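Local coordinates for protein MFP2b (Ascaris suum, PDB 2BJR) that probably promotes polymerisation of the major sperm protein (MSP) in the amoeboid motility of nematode sperm, and binds a zinc ion, at residues A[20-25]-A[79-83]; A[194-200]-A[267-273]; A[287-292]-A[351-356]. Numbering follows the deposited sequence.

Contact 1 of 3, residues A[20-25]-A[79-83]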
# COMPACT_ATOMS: atom_id res chain seq x y z
N PHE A 20 4.78 -7.66 8.74
CA PHE A 20 5.88 -7.07 8.04
C PHE A 20 6.80 -6.34 8.96
O PHE A 20 6.37 -5.81 9.98
CB PHE A 20 5.42 -6.07 6.96
CG PHE A 20 4.95 -6.72 5.69
CD1 PHE A 20 3.69 -7.30 5.64
CD2 PHE A 20 5.76 -6.74 4.59
CE1 PHE A 20 3.27 -7.89 4.51
CE2 PHE A 20 5.36 -7.32 3.45
CZ PHE A 20 4.09 -7.90 3.40
N PRO A 21 8.07 -6.27 8.57
CA PRO A 21 9.03 -5.40 9.26
C PRO A 21 8.68 -3.91 9.07
O PRO A 21 7.86 -3.55 8.20
CB PRO A 21 10.34 -5.71 8.57
CG PRO A 21 9.91 -6.30 7.17
CD PRO A 21 8.68 -7.01 7.44
N ASP A 22 9.35 -3.05 9.83
CA ASP A 22 9.17 -1.62 9.66
C ASP A 22 9.48 -1.15 8.27
O ASP A 22 10.41 -1.63 7.61
CB ASP A 22 10.09 -0.83 10.58
CG ASP A 22 9.70 -0.93 12.04
OD1 ASP A 22 8.61 -1.39 12.44
OD2 ASP A 22 10.53 -0.55 12.88
N ASN A 23 8.71 -0.18 7.83
CA ASN A 23 9.01 0.54 6.60
C ASN A 23 9.35 -0.28 5.32
O ASN A 23 10.34 -0.02 4.64
CB ASN A 23 10.12 1.54 6.87
CG ASN A 23 9.73 2.51 7.95
OD1 ASN A 23 8.91 3.41 7.71
ND2 ASN A 23 10.23 2.30 9.13
N PRO A 24 8.51 -1.23 4.97
CA PRO A 24 8.78 -2.05 3.78
C PRO A 24 8.58 -1.25 2.48
O PRO A 24 7.81 -0.26 2.48
CB PRO A 24 7.77 -3.19 3.93
CG PRO A 24 6.60 -2.48 4.55
CD PRO A 24 7.25 -1.61 5.62
N VAL A 25 9.29 -1.59 1.42
CA VAL A 25 9.21 -0.82 0.21
C VAL A 25 8.17 -1.46 -0.70
O VAL A 25 8.29 -2.63 -1.07
CB VAL A 25 10.56 -0.70 -0.46
CG1 VAL A 25 10.43 -0.04 -1.86
CG2 VAL A 25 11.54 0.07 0.43
N VAL A 79 12.44 -8.52 3.15
CA VAL A 79 11.64 -7.45 2.53
C VAL A 79 12.45 -6.18 2.53
O VAL A 79 13.08 -5.80 3.56
CB VAL A 79 10.30 -7.28 3.24
CG1 VAL A 79 9.44 -6.15 2.60
CG2 VAL A 79 9.54 -8.60 3.18
N LEU A 80 12.57 -5.59 1.37
CA LEU A 80 13.30 -4.34 1.24
C LEU A 80 12.70 -3.31 2.20
O LEU A 80 11.47 -3.20 2.34
CB LEU A 80 13.20 -3.82 -0.16
CG LEU A 80 14.07 -2.61 -0.53
CD1 LEU A 80 15.56 -2.90 -0.32
CD2 LEU A 80 13.81 -2.29 -1.99
N GLN A 81 13.60 -2.60 2.89
CA GLN A 81 13.22 -1.62 3.91
C GLN A 81 13.84 -0.30 3.58
O GLN A 81 14.96 -0.21 3.14
CB GLN A 81 13.64 -2.11 5.28
CG GLN A 81 13.45 -1.16 6.44
CD GLN A 81 13.85 -1.81 7.76
OE1 GLN A 81 15.03 -1.88 8.03
NE2 GLN A 81 12.91 -2.33 8.54
N TYR A 82 13.07 0.77 3.81
CA TYR A 82 13.59 2.10 3.69
C TYR A 82 13.13 2.87 4.94
O TYR A 82 12.05 3.47 4.96
CB TYR A 82 13.17 2.75 2.37
CG TYR A 82 13.90 4.04 2.14
CD1 TYR A 82 15.19 4.05 1.61
CD2 TYR A 82 13.34 5.27 2.53
CE1 TYR A 82 15.89 5.21 1.45
CE2 TYR A 82 14.05 6.46 2.34
CZ TYR A 82 15.30 6.44 1.80
OH TYR A 82 16.05 7.61 1.62
N LYS A 83 13.95 2.77 6.00
CA LYS A 83 13.70 3.33 7.33
C LYS A 83 14.68 4.48 7.49
O LYS A 83 15.89 4.27 7.47
CB LYS A 83 13.97 2.27 8.38
CG LYS A 83 13.81 2.63 9.84
CD LYS A 83 13.62 1.35 10.69
CE LYS A 83 13.05 1.68 12.07
NZ LYS A 83 12.94 0.54 13.03
O HOH W 1 9.55 2.53 3.18
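Val79 sits at the apolar centre, where the loop 20-25 passes the end of strand 76-81. Its CG1 lies 3.6 Å from Pro24 CB and 4.2 Å from Phe20 CD2, at the edge of the phenylalanine ring, while Pro21 CG comes to 4.1 Å from Val79 CB. Next along the loop, Val25 CG2 fills the space between Leu80 CG (3.8 Å) and Tyr82 CB (3.7 Å). The backbones meet in a single beta bridge, Pro24 with Gln81: Val25 N donates to Leu80 O (2.9 Å), and Tyr82 N to Asn23 O (3.0 Å). Further out, Gln81 NE2 reaches Asp22 O at 2.8 Å. At the polar edge a salt bridge joins Lys83 NZ to Asp22 OD2 (2.6 Å), and the other carboxylate oxygen of Asp22 pairs with Arg199. Tyr82 OH bonds Tyr91 O, and the Tyr82 side chain lies near zinc ligand His86. Because the bridge bonds use Asn23 O and Val25 N, the missing amide proton of Pro24 costs the pairing nothing.

Contact 2 of 3, residues A[194-200]-A[267-273]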
# COMPACT_ATOMS: atom_id res chain seq x y z
N GLU A 194 -2.10 8.26 -0.29
CA GLU A 194 -0.91 7.95 0.48
C GLU A 194 -1.28 6.97 1.61
O GLU A 194 -2.06 7.30 2.49
CB GLU A 194 -0.32 9.24 1.05
CG GLU A 194 0.98 9.02 1.82
CD GLU A 194 2.19 8.89 0.93
OE1 GLU A 194 2.07 9.00 -0.30
OE2 GLU A 194 3.29 8.70 1.49
N TRP A 195 -0.72 5.75 1.54
CA TRP A 195 -0.97 4.72 2.55
C TRP A 195 0.31 4.34 3.27
O TRP A 195 1.29 4.02 2.62
CB TRP A 195 -1.53 3.46 1.84
CG TRP A 195 -2.92 3.63 1.26
CD1 TRP A 195 -3.26 3.92 -0.04
CD2 TRP A 195 -4.13 3.45 1.94
NE1 TRP A 195 -4.62 3.90 -0.19
CE2 TRP A 195 -5.18 3.64 1.03
CE3 TRP A 195 -4.45 3.16 3.28
CZ2 TRP A 195 -6.51 3.53 1.38
CZ3 TRP A 195 -5.75 3.08 3.62
CH2 TRP A 195 -6.77 3.25 2.68
N ALA A 196 0.32 4.37 4.60
CA ALA A 196 1.53 4.13 5.34
C ALA A 196 1.42 2.76 6.02
O ALA A 196 0.39 2.39 6.56
CB ALA A 196 1.75 5.23 6.37
N ASP A 197 2.51 2.01 6.05
CA ASP A 197 2.56 0.69 6.72
C ASP A 197 2.91 0.81 8.19
O ASP A 197 3.91 1.47 8.55
CB ASP A 197 3.63 -0.16 6.04
CG ASP A 197 3.24 -0.53 4.60
OD1 ASP A 197 2.34 -1.37 4.47
OD2 ASP A 197 3.74 0.02 3.59
N PHE A 198 2.09 0.15 9.01
CA PHE A 198 2.26 0.01 10.43
C PHE A 198 1.72 -1.31 10.89
O PHE A 198 0.90 -1.92 10.23
CB PHE A 198 1.48 1.09 11.15
CG PHE A 198 2.07 2.44 11.05
CD1 PHE A 198 1.64 3.34 10.09
CD2 PHE A 198 3.05 2.85 11.97
CE1 PHE A 198 2.20 4.65 10.01
CE2 PHE A 198 3.60 4.16 11.90
CZ PHE A 198 3.17 5.04 10.91
N ARG A 199 2.15 -1.75 12.07
CA ARG A 199 1.54 -2.90 12.71
C ARG A 199 0.68 -2.42 13.84
O ARG A 199 1.04 -1.49 14.53
CB ARG A 199 2.58 -3.86 13.25
CG ARG A 199 3.56 -4.45 12.22
CD ARG A 199 4.66 -5.35 12.87
NE ARG A 199 5.48 -4.55 13.76
CZ ARG A 199 6.53 -3.84 13.40
NH1 ARG A 199 6.98 -3.89 12.16
NH2 ARG A 199 7.15 -3.08 14.30
N CYS A 200 -0.43 -3.11 14.09
CA CYS A 200 -1.23 -2.82 15.26
C CYS A 200 -0.37 -3.04 16.47
O CYS A 200 0.48 -3.94 16.48
CB CYS A 200 -2.42 -3.74 15.37
SG CYS A 200 -3.56 -3.30 14.09
N GLY A 267 -2.09 -7.44 13.28
CA GLY A 267 -0.80 -7.44 12.60
C GLY A 267 -0.66 -6.21 11.67
O GLY A 267 -1.04 -5.10 12.04
N SER A 268 -0.14 -6.45 10.48
CA SER A 268 0.16 -5.40 9.51
C SER A 268 -1.12 -4.78 8.90
O SER A 268 -1.99 -5.50 8.43
CB SER A 268 1.07 -5.93 8.41
OG SER A 268 2.41 -6.10 8.87
N ILE A 269 -1.20 -3.45 8.95
CA ILE A 269 -2.28 -2.67 8.34
C ILE A 269 -1.70 -1.51 7.56
O ILE A 269 -0.50 -1.26 7.59
CB ILE A 269 -3.26 -2.08 9.39
CG1 ILE A 269 -2.51 -1.13 10.33
CG2 ILE A 269 -3.96 -3.21 10.12
CD1 ILE A 269 -3.49 -0.30 11.19
N GLN A 270 -2.56 -0.82 6.79
CA GLN A 270 -2.13 0.37 6.06
C GLN A 270 -2.98 1.54 6.55
O GLN A 270 -4.21 1.43 6.62
CB GLN A 270 -2.24 0.17 4.58
CG GLN A 270 -1.31 -0.95 4.07
CD GLN A 270 -1.45 -1.18 2.57
OE1 GLN A 270 -1.67 -0.24 1.84
NE2 GLN A 270 -1.25 -2.43 2.11
N ILE A 271 -2.33 2.63 6.89
CA ILE A 271 -3.03 3.79 7.39
C ILE A 271 -3.04 4.88 6.33
O ILE A 271 -2.00 5.26 5.78
CB ILE A 271 -2.39 4.30 8.67
CG1 ILE A 271 -2.49 3.24 9.81
CG2 ILE A 271 -3.06 5.63 9.10
CD1 ILE A 271 -1.81 3.59 11.13
N LEU A 272 -4.24 5.42 6.08
CA LEU A 272 -4.38 6.47 5.07
C LEU A 272 -3.87 7.81 5.66
O LEU A 272 -4.18 8.14 6.79
CB LEU A 272 -5.86 6.60 4.61
CG LEU A 272 -6.12 7.62 3.53
CD1 LEU A 272 -5.43 7.25 2.28
CD2 LEU A 272 -7.59 7.75 3.27
N TYR A 273 -3.07 8.54 4.87
CA TYR A 273 -2.53 9.82 5.27
C TYR A 273 -3.04 10.93 4.36
O TYR A 273 -3.16 10.73 3.15
CB TYR A 273 -1.02 9.83 5.16
CG TYR A 273 -0.23 9.25 6.30
CD1 TYR A 273 -0.81 8.77 7.46
CD2 TYR A 273 1.16 9.19 6.20
CE1 TYR A 273 -0.03 8.26 8.51
CE2 TYR A 273 1.95 8.70 7.24
CZ TYR A 273 1.36 8.24 8.39
OH TYR A 273 2.16 7.75 9.40
O HOH W 2 -3.62 10.63 0.56
O HOH W 3 1.41 -2.79 6.60
O HOH W 4 3.12 -3.57 8.65
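Trp195 and Phe198 lose the most surface here, followed closely by Tyr273, and they lie on both faces of an antiparallel strand pair. Trp195 lays its indole over Leu272, its non-hydrogen-bonded partner: Leu272 CD1 stands 3.9 Å from the centroid of the six-membered ring, almost on its normal, a CH-pi contact, and Leu272 CB is 3.7 Å from Trp195 CZ3. On the other face Phe198 CD1 packs on Ile271 CD1 at 3.6 Å, and its CE1 comes within 4.0 Å of Tyr273 CZ. Tyr273 in turn takes the methyl of Ala196 over its ring, with Ala196 CB 3.8 Å from the centroid. Strand 194-199 runs along strand 268-274 in a twisted antiparallel sheet within the second cytosolic motility protein repeat of the sequence. Ala196 and Ile271 exchange two backbone bonds, N to O, each 2.8 Å; Ile269 N gives to Phe198 O at 2.9 Å and Phe198 N returns a longer bond to Ile269 O at 3.3 Å. Past the strand, Cys200 N continues the pairing to Gly267 O (2.9 Å). Water 3 joins Asp197 OD1 (2.7 Å) to Ile269 O (2.6 Å), and the same carboxylate oxygen also bonds Tyr34 OH. On the Trp195 face, Arg199 reaches out to Asp22 and Gln270 OE1 to Gln31 and Lys26, all three on the loop between strands 10-15 and 34-40.

Contact 3 of 3, residues A[287-292]-A[351-356]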
# COMPACT_ATOMS: atom_id res chain seq x y z
N LYS A 287 -18.74 12.41 1.99
CA LYS A 287 -19.95 12.78 1.23
C LYS A 287 -21.05 11.75 1.42
O LYS A 287 -20.75 10.56 1.57
CB LYS A 287 -19.64 12.87 -0.26
CG LYS A 287 -18.58 13.89 -0.65
CD LYS A 287 -19.09 15.33 -0.30
CE LYS A 287 -18.26 16.40 -0.99
NZ LYS A 287 -18.46 17.73 -0.32
N PRO A 288 -22.33 12.19 1.43
CA PRO A 288 -23.45 11.27 1.53
C PRO A 288 -23.38 10.29 0.40
O PRO A 288 -22.97 10.64 -0.71
CB PRO A 288 -24.71 12.20 1.44
CG PRO A 288 -24.22 13.55 1.94
CD PRO A 288 -22.79 13.60 1.39
N PHE A 289 -23.78 9.07 0.70
CA PHE A 289 -23.66 7.97 -0.23
C PHE A 289 -24.23 8.29 -1.66
O PHE A 289 -23.60 7.95 -2.66
CB PHE A 289 -24.30 6.71 0.38
CG PHE A 289 -24.15 5.49 -0.48
CD1 PHE A 289 -23.16 4.55 -0.21
CD2 PHE A 289 -25.01 5.25 -1.54
CE1 PHE A 289 -23.03 3.42 -0.98
CE2 PHE A 289 -24.85 4.10 -2.33
CZ PHE A 289 -23.85 3.21 -2.06
N PRO A 290 -25.41 8.88 -1.78
CA PRO A 290 -25.94 9.16 -3.13
C PRO A 290 -25.11 10.14 -3.93
O PRO A 290 -25.05 10.02 -5.14
CB PRO A 290 -27.36 9.67 -2.85
CG PRO A 290 -27.67 9.19 -1.47
CD PRO A 290 -26.37 9.25 -0.73
N GLU A 291 -24.45 11.07 -3.26
CA GLU A 291 -23.52 11.97 -3.92
C GLU A 291 -22.23 11.24 -4.30
O GLU A 291 -21.74 11.35 -5.43
CB GLU A 291 -23.27 13.19 -3.04
CG GLU A 291 -22.36 14.21 -3.69
CD GLU A 291 -22.06 15.41 -2.81
OE1 GLU A 291 -22.66 15.57 -1.72
OE2 GLU A 291 -21.18 16.18 -3.24
N ALA A 292 -21.71 10.46 -3.36
CA ALA A 292 -20.52 9.64 -3.61
C ALA A 292 -20.68 8.74 -4.82
O ALA A 292 -19.74 8.50 -5.54
CB ALA A 292 -20.17 8.81 -2.35
N VAL A 351 -27.98 1.65 2.86
CA VAL A 351 -26.63 2.25 2.75
C VAL A 351 -26.66 3.72 2.33
O VAL A 351 -25.64 4.40 2.40
CB VAL A 351 -25.66 1.47 1.82
CG1 VAL A 351 -25.66 -0.03 2.14
CG2 VAL A 351 -25.97 1.71 0.35
N HIS A 352 -27.82 4.21 1.92
CA HIS A 352 -27.91 5.58 1.42
C HIS A 352 -27.61 6.63 2.51
O HIS A 352 -27.19 7.72 2.15
CB HIS A 352 -29.27 5.83 0.75
CG HIS A 352 -29.51 4.99 -0.48
ND1 HIS A 352 -30.65 5.11 -1.25
CD2 HIS A 352 -28.79 3.99 -1.04
CE1 HIS A 352 -30.61 4.23 -2.24
NE2 HIS A 352 -29.49 3.53 -2.13
N SER A 353 -27.78 6.30 3.79
CA SER A 353 -27.38 7.17 4.91
C SER A 353 -25.85 7.19 5.24
O SER A 353 -25.39 8.02 6.10
CB SER A 353 -28.11 6.81 6.20
OG SER A 353 -28.02 5.41 6.51
N CYS A 354 -25.09 6.31 4.60
CA CYS A 354 -23.64 6.20 4.82
C CYS A 354 -22.98 7.52 4.40
O CYS A 354 -23.45 8.17 3.48
CB CYS A 354 -22.97 5.04 3.99
SG CYS A 354 -23.36 3.47 4.70
N MSE A 355 -21.85 7.85 5.02
CA MSE A 355 -21.03 8.96 4.58
C MSE A 355 -19.72 8.35 4.05
O MSE A 355 -19.03 7.64 4.77
CB MSE A 355 -20.75 9.94 5.72
CG MSE A 355 -22.00 10.51 6.43
SE MSE A 355 -22.77 11.76 5.17
CE MSE A 355 -21.44 13.10 5.00
N VAL A 356 -19.40 8.58 2.78
CA VAL A 356 -18.30 7.87 2.13
C VAL A 356 -17.10 8.80 1.98
O VAL A 356 -17.25 9.96 1.62
CB VAL A 356 -18.75 7.34 0.74
CG1 VAL A 356 -17.63 6.71 -0.03
CG2 VAL A 356 -19.83 6.38 0.93
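Lys287 and Val356 form an antiparallel hydrogen-bonded pair, Lys287 N to Val356 O at 2.9 Å and Val356 N to Lys287 O at 2.7 Å. One residue on, Pro288 faces Met355 as a non-hydrogen-bonded pair; beyond it 287-292 turns into a helix, while the other segment enters its strand from a turn. Pro288 is the N-cap of the short helix 289-292; the turn is type I, from Val351 to Cys354. Phe289 N still reaches across to Cys354 O (2.9 Å). The Phe289 ring packs against the turn: Val351 CG2 sits 3.7 Å from its centroid in a CH-pi contact, and the His352 ring runs nearly parallel but slid aside. From the helix, Ala292 CB touches Val356 CB (3.7 Å), while the selenium of Met355, a selenomethionine, lies 3.7 Å from Pro288 CA. Phe289 and Val356 meet Ile330, Val351 and Cys354 pack on Ala335 of strand 334-339, and Lys287, its NZ salt-bridged to Asp285, makes a cation-pi contact with Trp300 of strand 300-302.

From the N terminus, contact 1 comes first: it ties the loop after strand 10-15 to the end of strand 76-81, closing a loop through most of the first six-stranded antiparallel sheet. The chain then passes the zinc-binding cysteines before entering its second half, where contact 2 closes the 194-200 to 267-273 loop. Strand 282-288 follows, and contact 3 closes the next loop with strand 355-361. The three lie in series, without nesting or crossing. Contacts 1 and 2 nevertheless touch, through the Asp22-Arg199 salt bridge and a probable bond from Phe20 N to Ser268 OG, so they join the two halves. Contact 3 stands apart, its centre about 36 Å from that of contact 1.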